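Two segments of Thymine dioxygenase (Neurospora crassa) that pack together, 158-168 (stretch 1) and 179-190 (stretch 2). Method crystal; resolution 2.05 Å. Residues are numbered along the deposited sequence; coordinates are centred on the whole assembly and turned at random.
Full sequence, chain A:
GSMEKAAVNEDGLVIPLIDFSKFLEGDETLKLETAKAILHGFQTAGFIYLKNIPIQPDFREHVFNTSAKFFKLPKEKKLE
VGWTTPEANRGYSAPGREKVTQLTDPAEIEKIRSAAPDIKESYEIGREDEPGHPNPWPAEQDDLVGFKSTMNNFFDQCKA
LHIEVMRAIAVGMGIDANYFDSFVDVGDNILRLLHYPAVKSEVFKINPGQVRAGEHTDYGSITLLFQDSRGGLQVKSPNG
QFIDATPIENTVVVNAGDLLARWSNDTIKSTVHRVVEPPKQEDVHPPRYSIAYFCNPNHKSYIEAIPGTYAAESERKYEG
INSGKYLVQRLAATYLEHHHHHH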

ATOM      1  N   CYS A 158       2.566 -11.990  -4.196  1.00 24.89           N
ATOM      2  CA  CYS A 158       2.186 -11.041  -3.145  1.00 24.17           C
ATOM      3  C   CYS A 158       0.977 -11.546  -2.358  1.00 24.08           C
ATOM      4  O   CYS A 158       0.884 -11.335  -1.147  1.00 23.76           O
ATOM      5  CB  CYS A 158       1.875  -9.660  -3.729  1.00 24.04           C
ATOM      6  SG  CYS A 158       3.309  -8.757  -4.356  1.00 23.69           S
ATOM      7  N   LYS A 159       0.048 -12.196  -3.054  1.00 24.30           N
ATOM      8  CA  LYS A 159      -1.098 -12.849  -2.415  1.00 24.90           C
ATOM      9  C   LYS A 159      -0.621 -13.893  -1.403  1.00 24.66           C
ATOM     10  O   LYS A 159      -1.159 -13.989  -0.300  1.00 23.98           O
ATOM     11  CB  LYS A 159      -1.988 -13.499  -3.486  1.00 26.37           C
ATOM     12  CG  LYS A 159      -3.042 -14.477  -2.990  1.00 27.67           C
ATOM     13  CD  LYS A 159      -3.747 -15.121  -4.178  1.00 28.89           C
ATOM     14  CE  LYS A 159      -4.585 -16.314  -3.771  1.00 30.24           C
ATOM     15  NZ  LYS A 159      -5.149 -17.004  -4.968  1.00 31.23           N
ATOM     16  N   ALA A 160       0.395 -14.663  -1.785  1.00 24.92           N
ATOM     17  CA  ALA A 160       0.994 -15.655  -0.888  1.00 25.32           C
ATOM     18  C   ALA A 160       1.682 -14.992   0.312  1.00 24.83           C
ATOM     19  O   ALA A 160       1.563 -15.472   1.434  1.00 25.45           O
ATOM     20  CB  ALA A 160       1.975 -16.536  -1.648  1.00 25.76           C
ATOM     21  N   LEU A 161       2.388 -13.886   0.080  1.00 24.02           N
ATOM     22  CA  LEU A 161       3.038 -13.151   1.176  1.00 23.35           C
ATOM     23  C   LEU A 161       2.024 -12.561   2.160  1.00 22.37           C
ATOM     24  O   LEU A 161       2.256 -12.555   3.370  1.00 22.64           O
ATOM     25  CB  LEU A 161       3.942 -12.044   0.624  1.00 23.40           C
ATOM     26  CG  LEU A 161       4.768 -11.249   1.638  1.00 23.36           C
ATOM     27  CD1 LEU A 161       5.607 -12.161   2.521  1.00 23.83           C
ATOM     28  CD2 LEU A 161       5.658 -10.245   0.920  1.00 23.35           C
ATOM     29  N   HIS A 162       0.904 -12.063   1.645  1.00 21.59           N
ATOM     30  CA  HIS A 162      -0.189 -11.585   2.495  1.00 20.78           C
ATOM     31  C   HIS A 162      -0.609 -12.661   3.493  1.00 20.93           C
ATOM     32  O   HIS A 162      -0.705 -12.404   4.697  1.00 19.96           O
ATOM     33  CB  HIS A 162      -1.393 -11.181   1.641  1.00 20.36           C
ATOM     34  CG  HIS A 162      -2.575 -10.711   2.434  1.00 19.90           C
ATOM     35  ND1 HIS A 162      -3.873 -10.928   2.029  1.00 19.96           N
ATOM     36  CD2 HIS A 162      -2.656 -10.029   3.601  1.00 19.79           C
ATOM     37  CE1 HIS A 162      -4.703 -10.406   2.914  1.00 20.11           C
ATOM     38  NE2 HIS A 162      -3.990  -9.852   3.877  1.00 19.85           N
ATOM     39  N   ILE A 163      -0.859 -13.860   2.980  1.00 21.52           N
ATOM     40  CA  ILE A 163      -1.279 -14.981   3.817  1.00 22.66           C
ATOM     41  C   ILE A 163      -0.248 -15.241   4.919  1.00 22.62           C
ATOM     42  O   ILE A 163      -0.620 -15.453   6.069  1.00 22.53           O
ATOM     43  CB  ILE A 163      -1.538 -16.249   2.967  1.00 23.66           C
ATOM     44  CG1 ILE A 163      -2.812 -16.060   2.135  1.00 24.00           C
ATOM     45  CG2 ILE A 163      -1.685 -17.493   3.843  1.00 24.37           C
ATOM     46  CD1 ILE A 163      -2.946 -17.017   0.967  1.00 24.88           C
ATOM     47  N   GLU A 164       1.038 -15.184   4.574  1.00 23.06           N
ATOM     48  CA  GLU A 164       2.106 -15.467   5.541  1.00 23.98           C
ATOM     49  C   GLU A 164       2.258 -14.367   6.590  1.00 22.40           C
ATOM     50  O   GLU A 164       2.506 -14.661   7.755  1.00 21.99           O
ATOM     51  CB  GLU A 164       3.450 -15.705   4.833  1.00 25.65           C
ATOM     52  CG  GLU A 164       3.470 -16.878   3.852  1.00 28.10           C
ATOM     53  CD  GLU A 164       3.488 -18.250   4.513  1.00 30.91           C
ATOM     54  OE1 GLU A 164       3.210 -18.365   5.732  1.00 33.14           O
ATOM     55  OE2 GLU A 164       3.775 -19.239   3.794  1.00 34.69           O
ATOM     56  N   VAL A 165       2.115 -13.106   6.185  1.00 21.45           N
ATOM     57  CA  VAL A 165       2.174 -11.995   7.137  1.00 21.04           C
ATOM     58  C   VAL A 165       1.020 -12.076   8.138  1.00 20.64           C
ATOM     59  O   VAL A 165       1.220 -11.845   9.326  1.00 20.62           O
ATOM     60  CB  VAL A 165       2.185 -10.610   6.443  1.00 20.72           C
ATOM     61  CG1 VAL A 165       2.063  -9.488   7.470  1.00 20.69           C
ATOM     62  CG2 VAL A 165       3.466 -10.427   5.644  1.00 21.05           C
ATOM     63  N   MET A 166      -0.177 -12.414   7.666  1.00 20.65           N
ATOM     64  CA  MET A 166      -1.323 -12.584   8.564  1.00 20.64           C
ATOM     65  C   MET A 166      -1.097 -13.757   9.523  1.00 21.15           C
ATOM     66  O   MET A 166      -1.473 -13.679  10.694  1.00 20.80           O
ATOM     67  CB  MET A 166      -2.627 -12.771   7.784  1.00 20.82           C
ATOM     68  CG  MET A 166      -3.056 -11.569   6.945  1.00 20.76           C
ATOM     69  SD  MET A 166      -2.974  -9.948   7.744  1.00 20.80           S
ATOM     70  CE  MET A 166      -4.269 -10.071   8.973  1.00 21.29           C
ATOM     71  N   ARG A 167      -0.463 -14.825   9.035  1.00 21.50           N
ATOM     72  CA  ARG A 167      -0.077 -15.941   9.905  1.00 22.11           C
ATOM     73  C   ARG A 167       0.889 -15.485  10.999  1.00 21.53           C
ATOM     74  O   ARG A 167       0.751 -15.894  12.145  1.00 22.19           O
ATOM     75  CB  ARG A 167       0.536 -17.093   9.103  1.00 22.99           C
ATOM     76  CG  ARG A 167      -0.494 -17.909   8.355  1.00 23.92           C
ATOM     77  CD  ARG A 167       0.134 -18.960   7.457  1.00 24.92           C
ATOM     78  NE  ARG A 167      -0.895 -19.640   6.678  1.00 25.78           N
ATOM     79  CZ  ARG A 167      -0.664 -20.532   5.717  1.00 27.01           C
ATOM     80  NH1 ARG A 167       0.576 -20.876   5.388  1.00 27.11           N
ATOM     81  NH2 ARG A 167      -1.689 -21.086   5.077  1.00 27.91           N
ATOM     82  N   ALA A 168       1.855 -14.637  10.648  1.00 20.62           N
ATOM     83  CA  ALA A 168       2.772 -14.068  11.646  1.00 20.61           C
ATOM     84  C   ALA A 168       2.021 -13.242  12.684  1.00 20.33           C
ATOM     85  O   ALA A 168       2.306 -13.324  13.874  1.00 20.64           O
ATOM     86  CB  ALA A 168       3.844 -13.223  10.979  1.00 20.47           C
ATOM     87  N   TYR A 179      -5.715 -18.665  11.657  1.00 25.59           N
ATOM     88  CA  TYR A 179      -6.969 -17.949  11.890  1.00 25.52           C
ATOM     89  C   TYR A 179      -7.409 -17.098  10.690  1.00 24.52           C
ATOM     90  O   TYR A 179      -8.588 -17.081  10.336  1.00 24.27           O
ATOM     91  CB  TYR A 179      -6.854 -17.050  13.128  1.00 25.88           C
ATOM     92  CG  TYR A 179      -8.105 -16.243  13.391  1.00 26.41           C
ATOM     93  CD1 TYR A 179      -9.156 -16.772  14.134  1.00 27.24           C
ATOM     94  CD2 TYR A 179      -8.251 -14.957  12.873  1.00 26.22           C
ATOM     95  CE1 TYR A 179     -10.312 -16.042  14.361  1.00 27.48           C
ATOM     96  CE2 TYR A 179      -9.402 -14.221  13.096  1.00 26.45           C
ATOM     97  CZ  TYR A 179     -10.428 -14.766  13.839  1.00 27.22           C
ATOM     98  OH  TYR A 179     -11.565 -14.025  14.065  1.00 28.35           O
ATOM     99  N   PHE A 180      -6.471 -16.388  10.072  1.00 23.21           N
ATOM    100  CA  PHE A 180      -6.820 -15.466   8.994  1.00 22.88           C
ATOM    101  C   PHE A 180      -7.009 -16.123   7.623  1.00 23.32           C
ATOM    102  O   PHE A 180      -7.554 -15.490   6.716  1.00 22.56           O
ATOM    103  CB  PHE A 180      -5.777 -14.356   8.883  1.00 22.27           C
ATOM    104  CG  PHE A 180      -5.731 -13.458  10.077  1.00 22.10           C
ATOM    105  CD1 PHE A 180      -6.753 -12.550  10.314  1.00 21.76           C
ATOM    106  CD2 PHE A 180      -4.666 -13.513  10.964  1.00 21.99           C
ATOM    107  CE1 PHE A 180      -6.716 -11.712  11.415  1.00 22.10           C
ATOM    108  CE2 PHE A 180      -4.621 -12.682  12.067  1.00 22.09           C
ATOM    109  CZ  PHE A 180      -5.647 -11.778  12.294  1.00 22.19           C
ATOM    110  N   ASP A 181      -6.576 -17.373   7.468  1.00 24.06           N
ATOM    111  CA  ASP A 181      -6.591 -18.034   6.156  1.00 25.12           C
ATOM    112  C   ASP A 181      -7.956 -17.946   5.467  1.00 25.42           C
ATOM    113  O   ASP A 181      -8.036 -17.572   4.302  1.00 25.54           O
ATOM    114  CB  ASP A 181      -6.166 -19.505   6.268  1.00 26.19           C
ATOM    115  CG  ASP A 181      -4.667 -19.675   6.488  1.00 26.67           C
ATOM    116  OD1 ASP A 181      -3.962 -18.675   6.743  1.00 25.94           O
ATOM    117  OD2 ASP A 181      -4.186 -20.825   6.411  1.00 27.90           O
ATOM    118  N   SER A 182      -9.018 -18.263   6.199  1.00 26.18           N
ATOM    119  CA  SER A 182     -10.370 -18.290   5.635  1.00 26.96           C
ATOM    120  C   SER A 182     -10.930 -16.888   5.373  1.00 26.49           C
ATOM    121  O   SER A 182     -11.916 -16.741   4.659  1.00 26.77           O
ATOM    122  CB  SER A 182     -11.314 -19.065   6.558  1.00 27.77           C
ATOM    123  OG  SER A 182     -11.616 -18.317   7.721  1.00 27.92           O
ATOM    124  N   PHE A 183     -10.301 -15.870   5.958  1.00 26.29           N
ATOM    125  CA  PHE A 183     -10.688 -14.478   5.743  1.00 25.99           C
ATOM    126  C   PHE A 183      -9.938 -13.819   4.581  1.00 25.46           C
ATOM    127  O   PHE A 183     -10.345 -12.760   4.117  1.00 25.31           O
ATOM    128  CB  PHE A 183     -10.431 -13.649   7.011  1.00 25.68           C
ATOM    129  CG  PHE A 183     -11.405 -13.907   8.129  1.00 26.55           C
ATOM    130  CD1 PHE A 183     -12.611 -13.225   8.184  1.00 27.06           C
ATOM    131  CD2 PHE A 183     -11.095 -14.794   9.151  1.00 27.20           C
ATOM    132  CE1 PHE A 183     -13.503 -13.440   9.227  1.00 27.71           C
ATOM    133  CE2 PHE A 183     -11.982 -15.016  10.192  1.00 27.97           C
ATOM    134  CZ  PHE A 183     -13.190 -14.339  10.229  1.00 28.14           C
ATOM    135  N   VAL A 184      -8.832 -14.417   4.136  1.00 25.51           N
ATOM    136  CA  VAL A 184      -7.977 -13.800   3.109  1.00 25.26           C
ATOM    137  C   VAL A 184      -7.631 -14.689   1.902  1.00 26.39           C
ATOM    138  O   VAL A 184      -6.930 -14.239   0.997  1.00 26.69           O
ATOM    139  CB  VAL A 184      -6.646 -13.284   3.719  1.00 24.52           C
ATOM    140  CG1 VAL A 184      -6.914 -12.328   4.874  1.00 23.97           C
ATOM    141  CG2 VAL A 184      -5.747 -14.433   4.165  1.00 24.75           C
ATOM    142  N   ASP A 185      -8.128 -15.925   1.866  1.00 27.89           N
ATOM    143  CA  ASP A 185      -7.683 -16.895   0.847  1.00 28.92           C
ATOM    144  C   ASP A 185      -8.161 -16.625  -0.593  1.00 28.39           C
ATOM    145  O   ASP A 185      -7.603 -17.185  -1.539  1.00 28.26           O
ATOM    146  CB  ASP A 185      -8.035 -18.341   1.256  1.00 30.65           C
ATOM    147  CG  ASP A 185      -9.515 -18.541   1.555  1.00 32.24           C
ATOM    148  OD1 ASP A 185     -10.330 -17.609   1.348  1.00 33.30           O
ATOM    149  OD2 ASP A 185      -9.863 -19.650   2.003  1.00 34.11           O
ATOM    150  N   VAL A 186      -9.179 -15.785  -0.763  1.00 27.33           N
ATOM    151  CA  VAL A 186      -9.699 -15.472  -2.103  1.00 26.97           C
ATOM    152  C   VAL A 186      -8.730 -14.581  -2.896  1.00 25.87           C
ATOM    153  O   VAL A 186      -8.646 -14.676  -4.123  1.00 26.35           O
ATOM    154  CB  VAL A 186     -11.103 -14.828  -2.024  1.00 27.15           C
ATOM    155  CG1 VAL A 186     -11.570 -14.328  -3.385  1.00 27.59           C
ATOM    156  CG2 VAL A 186     -12.104 -15.828  -1.463  1.00 27.81           C
ATOM    157  N   GLY A 187      -7.995 -13.721  -2.199  1.00 24.43           N
ATOM    158  CA  GLY A 187      -7.038 -12.836  -2.851  1.00 23.54           C
ATOM    159  C   GLY A 187      -7.710 -11.657  -3.532  1.00 22.94           C
ATOM    160  O   GLY A 187      -7.355 -11.300  -4.656  1.00 23.19           O
ATOM    161  N   ASP A 188      -8.671 -11.045  -2.841  1.00 22.39           N
ATOM    162  CA  ASP A 188      -9.371  -9.860  -3.336  1.00 22.00           C
ATOM    163  C   ASP A 188      -8.494  -8.622  -3.137  1.00 21.24           C
ATOM    164  O   ASP A 188      -8.888  -7.662  -2.484  1.00 20.50           O
ATOM    165  CB  ASP A 188     -10.715  -9.691  -2.613  1.00 21.89           C
ATOM    166  CG  ASP A 188     -11.752 -10.701  -3.056  1.00 22.16           C
ATOM    167  OD1 ASP A 188     -11.802 -11.024  -4.258  1.00 22.76           O
ATOM    168  OD2 ASP A 188     -12.527 -11.167  -2.201  1.00 22.22           O
ATOM    169  N   ASN A 189      -7.313  -8.658  -3.740  1.00 21.14           N
ATOM    170  CA  ASN A 189      -6.285  -7.655  -3.538  1.00 20.78           C
ATOM    171  C   ASN A 189      -6.139  -6.772  -4.774  1.00 20.90           C
ATOM    172  O   ASN A 189      -6.643  -7.109  -5.849  1.00 21.35           O
ATOM    173  CB  ASN A 189      -4.970  -8.366  -3.223  1.00 20.85           C
ATOM    174  CG  ASN A 189      -5.095  -9.312  -2.041  1.00 20.87           C
ATOM    175  OD1 ASN A 189      -5.814  -9.028  -1.079  1.00 20.73           O
ATOM    176  ND2 ASN A 189      -4.413 -10.449  -2.111  1.00 20.99           N
ATOM    177  N   ILE A 190      -5.465  -5.636  -4.618  1.00 20.35           N
ATOM    178  CA  ILE A 190      -5.230  -4.722  -5.731  1.00 20.46           C
ATOM    179  C   ILE A 190      -3.739  -4.442  -5.860  1.00 20.60           C
ATOM    180  O   ILE A 190      -3.088  -3.993  -4.912  1.00 20.27           O
ATOM    181  CB  ILE A 190      -6.017  -3.403  -5.575  1.00 20.46           C
ATOM    182  CG1 ILE A 190      -7.530  -3.660  -5.645  1.00 20.85           C
ATOM    183  CG2 ILE A 190      -5.603  -2.381  -6.628  1.00 20.76           C
ATOM    184  CD1 ILE A 190      -8.054  -4.068  -7.009  1.00 21.60           C
TER
HETATM  185  O   HOH W   1      -5.824 -11.737   0.259  1.00 30.48           O
HETATM  186  O   HOH W   2      -3.268 -16.091   7.033  1.00 27.63           O

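Stretch 1 is one unbroken helical segment, and the residues it offers to stretch 2, Lys159, His162, Ile163, Met166 and Arg167, recur at the three- and four-residue spacing that keeps them along one side of the helix. Together the two stretches bury 558 Å².

Lys159 opens the contact with an extended side chain, t at all four chi angles, whose methylenes lie along the turn from Val184 to Gly187. Its CD sits 4.2 Å from Gly187 CA, and an ideal CB on Gly187 would come within 2.9 Å of that CD, a clash. Gly187 also has positive phi, so glycine suits this place twice over.

One turn on, His162 points toward stretch 2 and does two jobs. Its CE1 packs 3.5 Å from Val184 CG1, while ND1 hydrogen-bonds water 1 at 2.8 Å. The oxygen of water 1 also lies 2.8 Å from Val184 O and 3.0 Å from Asn189 OD1, within hydrogen-bonding reach of both, so the buried ring's ND1 has a hydrogen-bonding partner in the water; His162 ND1 and Asn189 OD1 are 4.1 Å apart, and the water bridges them.

Ile163 lays CG1 3.9 Å from CG2 of Val184, a beta-branched residue whose other methyl, CG1, meets His162. Its backbone is used too: water 2 donates to Ile163 O (2.9 Å) and Asp181 OD1 (2.7 Å), linking the helix backbone of stretch 1 to the Asp181 side chain.

Met166 supplies the largest covered area. With all three chi angles m, its flexible chain folds so that CE rests over the face of the Phe180 ring, 3.7 Å from the centroid, a CH-pi contact; its CB also meets Phe180 CB at 3.7 Å.

Arg167 closes the contact with a two-pronged salt bridge: NE donates to Asp181 OD1 (3.2 Å) and NH2 to Asp181 OD2 (2.8 Å). Both CA-to-CB bonds point sideways, but the chain ends swing inward, placing charge beside the apolar packing.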